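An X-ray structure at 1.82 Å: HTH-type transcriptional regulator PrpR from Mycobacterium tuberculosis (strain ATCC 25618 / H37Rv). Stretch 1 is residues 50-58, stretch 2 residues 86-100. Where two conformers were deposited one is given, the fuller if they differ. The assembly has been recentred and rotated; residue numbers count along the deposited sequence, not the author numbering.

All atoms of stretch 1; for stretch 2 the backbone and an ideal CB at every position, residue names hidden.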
ATOM      1  N   ARG A  50     -11.000  10.204  19.993  1.00 23.21           N
ATOM      2  CA  ARG A  50     -10.520   8.992  20.639  1.00 26.88           C
ATOM      3  C   ARG A  50      -9.205   9.189  21.381  1.00 32.64           C
ATOM      4  O   ARG A  50      -8.998   8.561  22.425  1.00 29.86           O
ATOM      5  CB  ARG A  50     -10.362   7.890  19.589  1.00 30.44           C
ATOM      6  CG  ARG A  50     -10.050   6.511  20.135  1.00 39.83           C
ATOM      7  CD  ARG A  50      -9.778   5.546  18.992  1.00 50.69           C
ATOM      8  NE  ARG A  50      -9.602   4.171  19.444  1.00 54.95           N
ATOM      9  CZ  ARG A  50     -10.510   3.214  19.289  1.00 59.71           C
ATOM     10  NH1 ARG A  50     -11.661   3.483  18.686  1.00 57.97           N
ATOM     11  NH2 ARG A  50     -10.262   1.989  19.730  1.00 62.77           N
ATOM     12  N   PHE A  51      -8.310  10.050  20.878  1.00 26.83           N
ATOM     13  CA  PHE A  51      -6.995  10.234  21.485  1.00 23.56           C
ATOM     14  C   PHE A  51      -6.702  11.651  21.928  1.00 29.48           C
ATOM     15  O   PHE A  51      -5.673  11.874  22.577  1.00 35.79           O
ATOM     16  CB  PHE A  51      -5.892   9.789  20.515  1.00 30.30           C
ATOM     17  CG  PHE A  51      -6.022   8.375  20.092  1.00 28.71           C
ATOM     18  CD1 PHE A  51      -6.632   8.048  18.894  1.00 24.91           C
ATOM     19  CD2 PHE A  51      -5.571   7.357  20.912  1.00 34.84           C
ATOM     20  CE1 PHE A  51      -6.773   6.736  18.518  1.00 30.94           C
ATOM     21  CE2 PHE A  51      -5.708   6.044  20.538  1.00 32.83           C
ATOM     22  CZ  PHE A  51      -6.313   5.727  19.344  1.00 28.27           C
ATOM     23  N   GLY A  52      -7.576  12.605  21.639  1.00 24.73           N
ATOM     24  CA  GLY A  52      -7.238  13.970  21.955  1.00 23.78           C
ATOM     25  C   GLY A  52      -6.113  14.519  21.113  1.00 24.67           C
ATOM     26  O   GLY A  52      -5.500  15.515  21.495  1.00 26.55           O
ATOM     27  N   ILE A  53      -5.833  13.905  19.967  1.00 19.08           N
ATOM     28  CA  ILE A  53      -4.804  14.402  19.064  1.00 18.85           C
ATOM     29  C   ILE A  53      -5.455  15.337  18.061  1.00 18.78           C
ATOM     30  O   ILE A  53      -6.463  14.988  17.441  1.00 17.35           O
ATOM     31  CB  ILE A  53      -4.084  13.246  18.359  1.00 19.48           C
ATOM     32  CG1 ILE A  53      -3.296  12.432  19.385  1.00 17.78           C
ATOM     33  CG2 ILE A  53      -3.182  13.782  17.235  1.00 18.43           C
ATOM     34  CD1 ILE A  53      -2.782  11.143  18.841  1.00 16.92           C
ATOM     35  N   SER A  54      -4.898  16.539  17.926  1.00 16.00           N
ATOM     36  CA  SER A  54      -5.378  17.524  16.966  1.00 16.34           C
ATOM     37  C   SER A  54      -4.564  17.406  15.681  1.00 17.28           C
ATOM     38  O   SER A  54      -3.335  17.542  15.708  1.00 19.09           O
ATOM     39  CB  SER A  54      -5.261  18.938  17.538  1.00 23.56           C
ATOM     40  OG  SER A  54      -6.153  19.130  18.628  1.00 27.34           O
ATOM     41  N   VAL A  55      -5.243  17.175  14.571  1.00 14.24           N
ATOM     42  CA  VAL A  55      -4.597  17.116  13.261  1.00 14.83           C
ATOM     43  C   VAL A  55      -4.693  18.497  12.634  1.00 18.46           C
ATOM     44  O   VAL A  55      -5.771  19.109  12.617  1.00 16.09           O
ATOM     45  CB  VAL A  55      -5.257  16.058  12.357  1.00 19.09           C
ATOM     46  CG1 VAL A  55      -4.682  16.139  10.944  1.00 20.97           C
ATOM     47  CG2 VAL A  55      -5.091  14.661  12.941  1.00 17.97           C
ATOM     48  N   VAL A  56      -3.565  19.008  12.145  1.00 16.04           N
ATOM     49  CA  VAL A  56      -3.516  20.306  11.488  0.51 17.83           C
ATOM     50  C   VAL A  56      -2.745  20.160  10.184  1.00 18.99           C
ATOM     51  O   VAL A  56      -1.714  19.482  10.130  1.00 18.08           O
ATOM     52  CB  VAL A  56      -2.877  21.378  12.394  0.51 22.12           C
ATOM     53  CG1 VAL A  56      -1.491  20.948  12.829  0.51 23.17           C
ATOM     54  CG2 VAL A  56      -2.837  22.719  11.687  0.51 22.53           C
ATOM     55  N   ILE A  57      -3.252  20.779   9.131  1.00 18.10           N
ATOM     56  CA  ILE A  57      -2.574  20.780   7.843  1.00 17.01           C
ATOM     57  C   ILE A  57      -1.578  21.931   7.854  1.00 17.86           C
ATOM     58  O   ILE A  57      -1.930  23.054   8.229  1.00 21.76           O
ATOM     59  CB  ILE A  57      -3.584  20.929   6.694  1.00 20.55           C
ATOM     60  CG1 ILE A  57      -4.650  19.828   6.760  1.00 20.51           C
ATOM     61  CG2 ILE A  57      -2.866  20.964   5.340  1.00 24.14           C
ATOM     62  CD1 ILE A  57      -4.107  18.399   6.817  1.00 20.88           C
ATOM     63  N   ASP A  58      -0.336  21.674   7.447  1.00 15.65           N
ATOM     64  CA  ASP A  58       0.689  22.700   7.636  1.00 16.24           C
ATOM     65  C   ASP A  58       1.703  22.686   6.500  1.00 15.80           C
ATOM     66  O   ASP A  58       1.904  21.671   5.829  1.00 18.53           O
ATOM     67  CB  ASP A  58       1.415  22.504   8.976  1.00 18.92           C
ATOM     68  CG  ASP A  58       1.854  23.809   9.605  1.00 32.49           C
ATOM     69  OD1 ASP A  58       1.554  24.890   9.047  1.00 30.23           O
ATOM     70  OD2 ASP A  58       2.498  23.752  10.679  1.00 34.09           O
ATOM     71  N   UNK A  86      -3.616  11.059   0.628  1.00 13.54           N
ATOM     72  CA  UNK A  86      -2.347  10.965   1.349  1.00 16.45           C
ATOM     73  C   UNK A  86      -2.414  11.637   2.713  1.00 17.92           C
ATOM     74  O   UNK A  86      -1.756  11.179   3.652  1.00 13.71           O
ATOM     75  CB  UNK A  86      -1.223  11.591   0.521  1.00 16.45           C
ATOM     76  N   UNK A  87      -3.177  12.725   2.847  1.00 16.98           N
ATOM     77  CA  UNK A  87      -3.436  13.251   4.186  1.00 16.13           C
ATOM     78  C   UNK A  87      -4.028  12.166   5.079  1.00 16.04           C
ATOM     79  O   UNK A  87      -3.567  11.944   6.203  1.00 13.34           O
ATOM     80  CB  UNK A  87      -4.377  14.455   4.119  1.00 16.13           C
ATOM     81  N   UNK A  88      -5.060  11.478   4.590  1.00 13.00           N
ATOM     82  CA  UNK A  88      -5.650  10.390   5.360  1.00 14.78           C
ATOM     83  C   UNK A  88      -4.612   9.322   5.680  1.00 15.52           C
ATOM     84  O   UNK A  88      -4.557   8.812   6.809  1.00 13.22           O
ATOM     85  CB  UNK A  88      -6.824   9.773   4.598  1.00 14.78           C
ATOM     86  N   UNK A  89      -3.789   8.964   4.690  1.00 11.57           N
ATOM     87  CA  UNK A  89      -2.774   7.931   4.906  1.00 12.03           C
ATOM     88  C   UNK A  89      -1.826   8.308   6.041  1.00 13.89           C
ATOM     89  O   UNK A  89      -1.498   7.474   6.898  1.00 12.95           O
ATOM     90  CB  UNK A  89      -1.979   7.692   3.621  1.00 12.03           C
ATOM     91  N   UNK A  90      -1.392   9.566   6.074  1.00 12.97           N
ATOM     92  CA  UNK A  90      -0.509  10.017   7.146  1.00 12.33           C
ATOM     93  C   UNK A  90      -1.195   9.947   8.503  1.00 12.18           C
ATOM     94  O   UNK A  90      -0.580   9.544   9.495  1.00 13.10           O
ATOM     95  CB  UNK A  90      -0.034  11.446   6.875  1.00 12.33           C
ATOM     96  N   UNK A  91      -2.455  10.390   8.576  1.00 11.53           N
ATOM     97  CA  UNK A  91      -3.163  10.402   9.850  1.00 11.15           C
ATOM     98  C   UNK A  91      -3.379   8.985  10.345  1.00 11.05           C
ATOM     99  O   UNK A  91      -3.208   8.692  11.537  1.00 12.26           O
ATOM    100  CB  UNK A  91      -4.502  11.130   9.720  1.00 11.15           C
ATOM    101  N   UNK A  92      -3.755   8.077   9.441  1.00  9.57           N
ATOM    102  CA  UNK A  92      -3.983   6.699   9.853  1.00 10.79           C
ATOM    103  C   UNK A  92      -2.681   6.011  10.242  1.00 11.17           C
ATOM    104  O   UNK A  92      -2.681   5.143  11.124  1.00 11.79           O
ATOM    105  CB  UNK A  92      -4.674   5.919   8.733  1.00 10.79           C
ATOM    106  N   UNK A  93      -1.567   6.398   9.618  1.00  9.31           N
ATOM    107  CA  UNK A  93      -0.270   5.879  10.043  1.00 14.07           C
ATOM    108  C   UNK A  93       0.022   6.285  11.481  1.00 16.50           C
ATOM    109  O   UNK A  93       0.399   5.446  12.307  1.00 14.14           O
ATOM    110  CB  UNK A  93       0.840   6.377   9.115  1.00 14.07           C
ATOM    111  N   UNK A  94      -0.206   7.564  11.815  1.00 12.80           N
ATOM    112  CA  UNK A  94      -0.004   8.010  13.193  1.00 13.94           C
ATOM    113  C   UNK A  94      -0.998   7.352  14.145  1.00 13.30           C
ATOM    114  O   UNK A  94      -0.653   7.050  15.295  1.00 15.59           O
ATOM    115  CB  UNK A  94      -0.128   9.532  13.280  1.00 13.94           C
ATOM    116  N   UNK A  95      -2.233   7.115  13.684  1.00 11.41           N
ATOM    117  CA  UNK A  95      -3.217   6.416  14.507  1.00 11.35           C
ATOM    118  C   UNK A  95      -2.709   5.036  14.907  1.00 15.41           C
ATOM    119  O   UNK A  95      -2.868   4.608  16.059  1.00 17.29           O
ATOM    120  CB  UNK A  95      -4.547   6.292  13.761  1.00 11.35           C
ATOM    121  N   UNK A  96      -2.072   4.336  13.972  1.00 14.50           N
ATOM    122  CA  UNK A  96      -1.478   3.044  14.306  1.00 13.29           C
ATOM    123  C   UNK A  96      -0.359   3.203  15.321  1.00 14.84           C
ATOM    124  O   UNK A  96      -0.274   2.441  16.286  1.00 16.34           O
ATOM    125  CB  UNK A  96      -0.949   2.356  13.046  1.00 13.29           C
ATOM    126  N   UNK A  97       0.531   4.169  15.099  1.00 13.75           N
ATOM    127  CA  UNK A  97       1.655   4.356  16.010  1.00 15.69           C
ATOM    128  C   UNK A  97       1.197   4.668  17.433  1.00 24.25           C
ATOM    129  O   UNK A  97       1.846   4.234  18.395  1.00 26.51           O
ATOM    130  CB  UNK A  97       2.560   5.479  15.499  1.00 15.69           C
ATOM    131  N   UNK A  98       0.076   5.381  17.604  1.00 22.95           N
ATOM    132  CA  UNK A  98      -0.338   5.806  18.944  1.00 22.48           C
ATOM    133  C   UNK A  98      -1.415   4.906  19.541  1.00 23.24           C
ATOM    134  O   UNK A  98      -1.490   4.755  20.766  1.00 27.20           O
ATOM    135  CB  UNK A  98      -0.847   7.248  18.898  1.00 22.48           C
ATOM    136  N   UNK A  99      -2.260   4.319  18.704  1.00 20.37           N
ATOM    137  CA  UNK A  99      -3.395   3.555  19.197  1.00 19.41           C
ATOM    138  C   UNK A  99      -3.321   2.061  18.978  1.00 23.23           C
ATOM    139  O   UNK A  99      -4.126   1.309  19.532  1.00 26.27           O
ATOM    140  CB  UNK A  99      -4.673   4.080  18.540  1.00 19.41           C
ATOM    141  N   UNK A 100      -2.370   1.610  18.155  1.00 17.61           N
ATOM    142  CA  UNK A 100      -2.141   0.186  17.943  1.00 16.63           C
ATOM    143  C   UNK A 100      -0.707  -0.195  18.288  1.00 16.23           C
ATOM    144  O   UNK A 100      -0.199  -1.193  17.779  1.00 16.34           O
ATOM    145  CB  UNK A 100      -2.453  -0.194  16.494  1.00 16.63           C
TER

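The evidence visible at the outset is a strand, 54-58, whose alternate side chains Val55 and Ile57 point toward a helix that covers 86-99 and begins earlier in the chain, with Ile53 and Phe51 continuing the same apolar line. The side chains of stretch 1 that make contact, Phe51, Ile53, Val55 and Ile57, are all hydrocarbon, so shape should weigh more than hydrogen bonding.

Position 86 has helical angles (-75/-34) and nothing of stretch 1 within 5.5 Å of its ideal CB. Many helix-compatible residues would fit; the deposited one is Gln86.

At 87, CA-to-CB points toward stretch 1, and the ideal CB lies 4.8 Å from Ile57 CD1. A long side chain could run along the isoleucine: leucine, methionine, or the aliphatic stem of lysine or arginine. It is Arg87, extended at chi2 and chi3 (both t). Its NH1 comes 3.7 Å from Ile57 CG1, and Ile57 CG2 lies over one face of the guanidinium, a methyl packed against the flat face, which leaves the N-H groups directed outward in the plane; NE and NH2 are hydrogen-bonded elsewhere in the structure.

Positions 88, 89 and 90 are out of reach of stretch 1, which therefore cannot discriminate among residues there. They are Ala88, Phe89 and Gln90. Gln90 NE2 donates to Gln86 OE1 at 3.3 Å, one turn back along the helix.

Position 91 faces the strand: its CA is 7.7 Å from the CA of Val55, and its ideal CB is 4.8 Å from Val55 CG2. A medium apolar residue, such as valine, leucine, isoleucine or methionine, would suit the gap. Ile91 occupies it with chi1 m and chi2 t, bringing CD1 to 3.8 Å from Val55 CG1.

Positions 92 and 93 are again out of reach; they are Ala92 and Thr93. Thr93 OG1 donates to Phe89 O at 2.9 Å, a helix-compatible use of a hydroxyl.

At 94 the CB points sideways with no atom of stretch 1 within 5.5 Å, leaving the choice wide. Gln94 makes no contact.

Position 95 also points sideways, but its ideal CB is 5.3 Å from Phe51 CE1, so a branched or flexible apolar side chain could reach the ring. Leu95, chi1 t and chi2 p, does so: CD1 is 3.2 Å from Phe51 CE1, a notably tight approach.

Position 96 points away and 97 is out of reach; they are Ala96 and Leu97.

At 98 the CB points toward stretch 1, 4.3 Å from Ile53 CD1 and 5.1 Å from Phe51 CD2. Such proximity favours a compact apolar residue, alanine or valine for example. Val98 places CG2 3.8 Å from Ile53 CD1 and over one face of the Phe51 ring.

Position 99 is the most restrictive. Its ideal CB would sit 2.5 Å from Phe51 CZ, a clash, so only glycine fits this arrangement. Gly99 lets Phe51 CZ approach its CA to 3.6 Å.

Position 100 leaves helical phi/psi (-122/24), with its CB sideways and unopposed; polar residues would be acceptable. Gln100 stands at the N-cap position before a following helix.

Stretch 2, residues 86-100: QRAFQIATQLALVGQ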
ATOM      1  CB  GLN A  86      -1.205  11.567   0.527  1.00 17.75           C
ATOM      2  CG  GLN A  86      -0.334  10.506  -0.144  1.00 23.91           C
ATOM      3  CD  GLN A  86       0.179   9.445   0.839  1.00 24.03           C
ATOM      4  OE1 GLN A  86       1.062   9.706   1.666  1.00 22.83           O
ATOM      5  NE2 GLN A  86      -0.382   8.244   0.749  1.00 17.06           N
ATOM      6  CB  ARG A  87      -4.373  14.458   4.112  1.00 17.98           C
ATOM      7  CG  ARG A  87      -3.760  15.657   3.400  1.00 15.35           C
ATOM      8  CD  ARG A  87      -4.728  16.836   3.327  1.00 15.05           C
ATOM      9  NE  ARG A  87      -4.138  17.952   2.589  1.00 20.41           N
ATOM     10  CZ  ARG A  87      -4.634  19.188   2.569  1.00 23.86           C
ATOM     11  NH1 ARG A  87      -5.731  19.474   3.258  1.00 18.44           N
ATOM     12  NH2 ARG A  87      -4.026  20.144   1.872  1.00 22.85           N
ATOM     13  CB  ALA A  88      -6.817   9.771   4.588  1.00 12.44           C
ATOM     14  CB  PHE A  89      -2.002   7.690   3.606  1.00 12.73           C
ATOM     15  CG  PHE A  89      -1.111   6.484   3.651  1.00 14.26           C
ATOM     16  CD1 PHE A  89      -1.579   5.248   3.220  1.00 19.63           C
ATOM     17  CD2 PHE A  89       0.191   6.600   4.085  1.00 15.30           C
ATOM     18  CE1 PHE A  89      -0.751   4.139   3.240  1.00 22.19           C
ATOM     19  CE2 PHE A  89       1.031   5.493   4.122  1.00 22.66           C
ATOM     20  CZ  PHE A  89       0.559   4.268   3.699  1.00 18.39           C
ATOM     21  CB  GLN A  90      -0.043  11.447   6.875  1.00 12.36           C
ATOM     22  CG  GLN A  90       0.846  11.566   5.664  1.00 14.68           C
ATOM     23  CD  GLN A  90       2.050  10.645   5.748  1.00 17.65           C
ATOM     24  OE1 GLN A  90       2.781  10.656   6.739  1.00 17.58           O
ATOM     25  NE2 GLN A  90       2.272   9.857   4.698  1.00 16.84           N
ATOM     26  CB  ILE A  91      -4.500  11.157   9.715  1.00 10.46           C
ATOM     27  CG1 ILE A  91      -4.248  12.593   9.255  1.00 10.49           C
ATOM     28  CG2 ILE A  91      -5.256  11.130  11.050  1.00 11.14           C
ATOM     29  CD1 ILE A  91      -5.518  13.278   8.639  1.00 12.25           C
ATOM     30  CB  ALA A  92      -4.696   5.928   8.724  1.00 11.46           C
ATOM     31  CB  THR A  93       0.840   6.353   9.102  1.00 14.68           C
ATOM     32  OG1 THR A  93       0.629   5.798   7.801  1.00 12.80           O
ATOM     33  CG2 THR A  93       2.217   5.875   9.610  1.00 17.03           C
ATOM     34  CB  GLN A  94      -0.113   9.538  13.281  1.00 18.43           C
ATOM     35  CG  GLN A  94       0.369  10.100  14.616  1.00 19.14           C
ATOM     36  CD  GLN A  94       1.851   9.864  14.810  1.00 21.70           C
ATOM     37  OE1 GLN A  94       2.307   9.479  15.897  1.00 26.97           O
ATOM     38  NE2 GLN A  94       2.618  10.093  13.751  1.00 13.97           N
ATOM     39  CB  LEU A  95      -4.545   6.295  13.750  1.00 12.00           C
ATOM     40  CG  LEU A  95      -5.590   5.280  14.252  1.00 22.33           C
ATOM     41  CD1 LEU A  95      -5.935   5.486  15.700  1.00 32.29           C
ATOM     42  CD2 LEU A  95      -6.863   5.345  13.387  1.00 26.32           C
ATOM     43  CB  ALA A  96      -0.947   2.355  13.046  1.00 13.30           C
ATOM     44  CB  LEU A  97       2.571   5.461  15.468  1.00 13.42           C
ATOM     45  CG  LEU A  97       3.292   5.090  14.162  1.00 18.44           C
ATOM     46  CD1 LEU A  97       4.072   6.279  13.578  1.00 22.34           C
ATOM     47  CD2 LEU A  97       4.215   3.893  14.368  1.00 18.59           C
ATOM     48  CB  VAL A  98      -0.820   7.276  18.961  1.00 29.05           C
ATOM     49  CG1 VAL A  98       0.260   8.217  18.421  1.00 23.18           C
ATOM     50  CG2 VAL A  98      -2.148   7.438  18.228  1.00 29.50           C
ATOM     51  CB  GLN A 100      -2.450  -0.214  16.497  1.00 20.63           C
ATOM     52  CG  GLN A 100      -3.832   0.182  16.014  1.00 20.55           C
ATOM     53  CD  GLN A 100      -4.917  -0.740  16.522  1.00 26.55           C
ATOM     54  OE1 GLN A 100      -4.675  -1.917  16.786  1.00 29.70           O
ATOM     55  NE2 GLN A 100      -6.121  -0.209  16.664  1.00 30.17           N
TER
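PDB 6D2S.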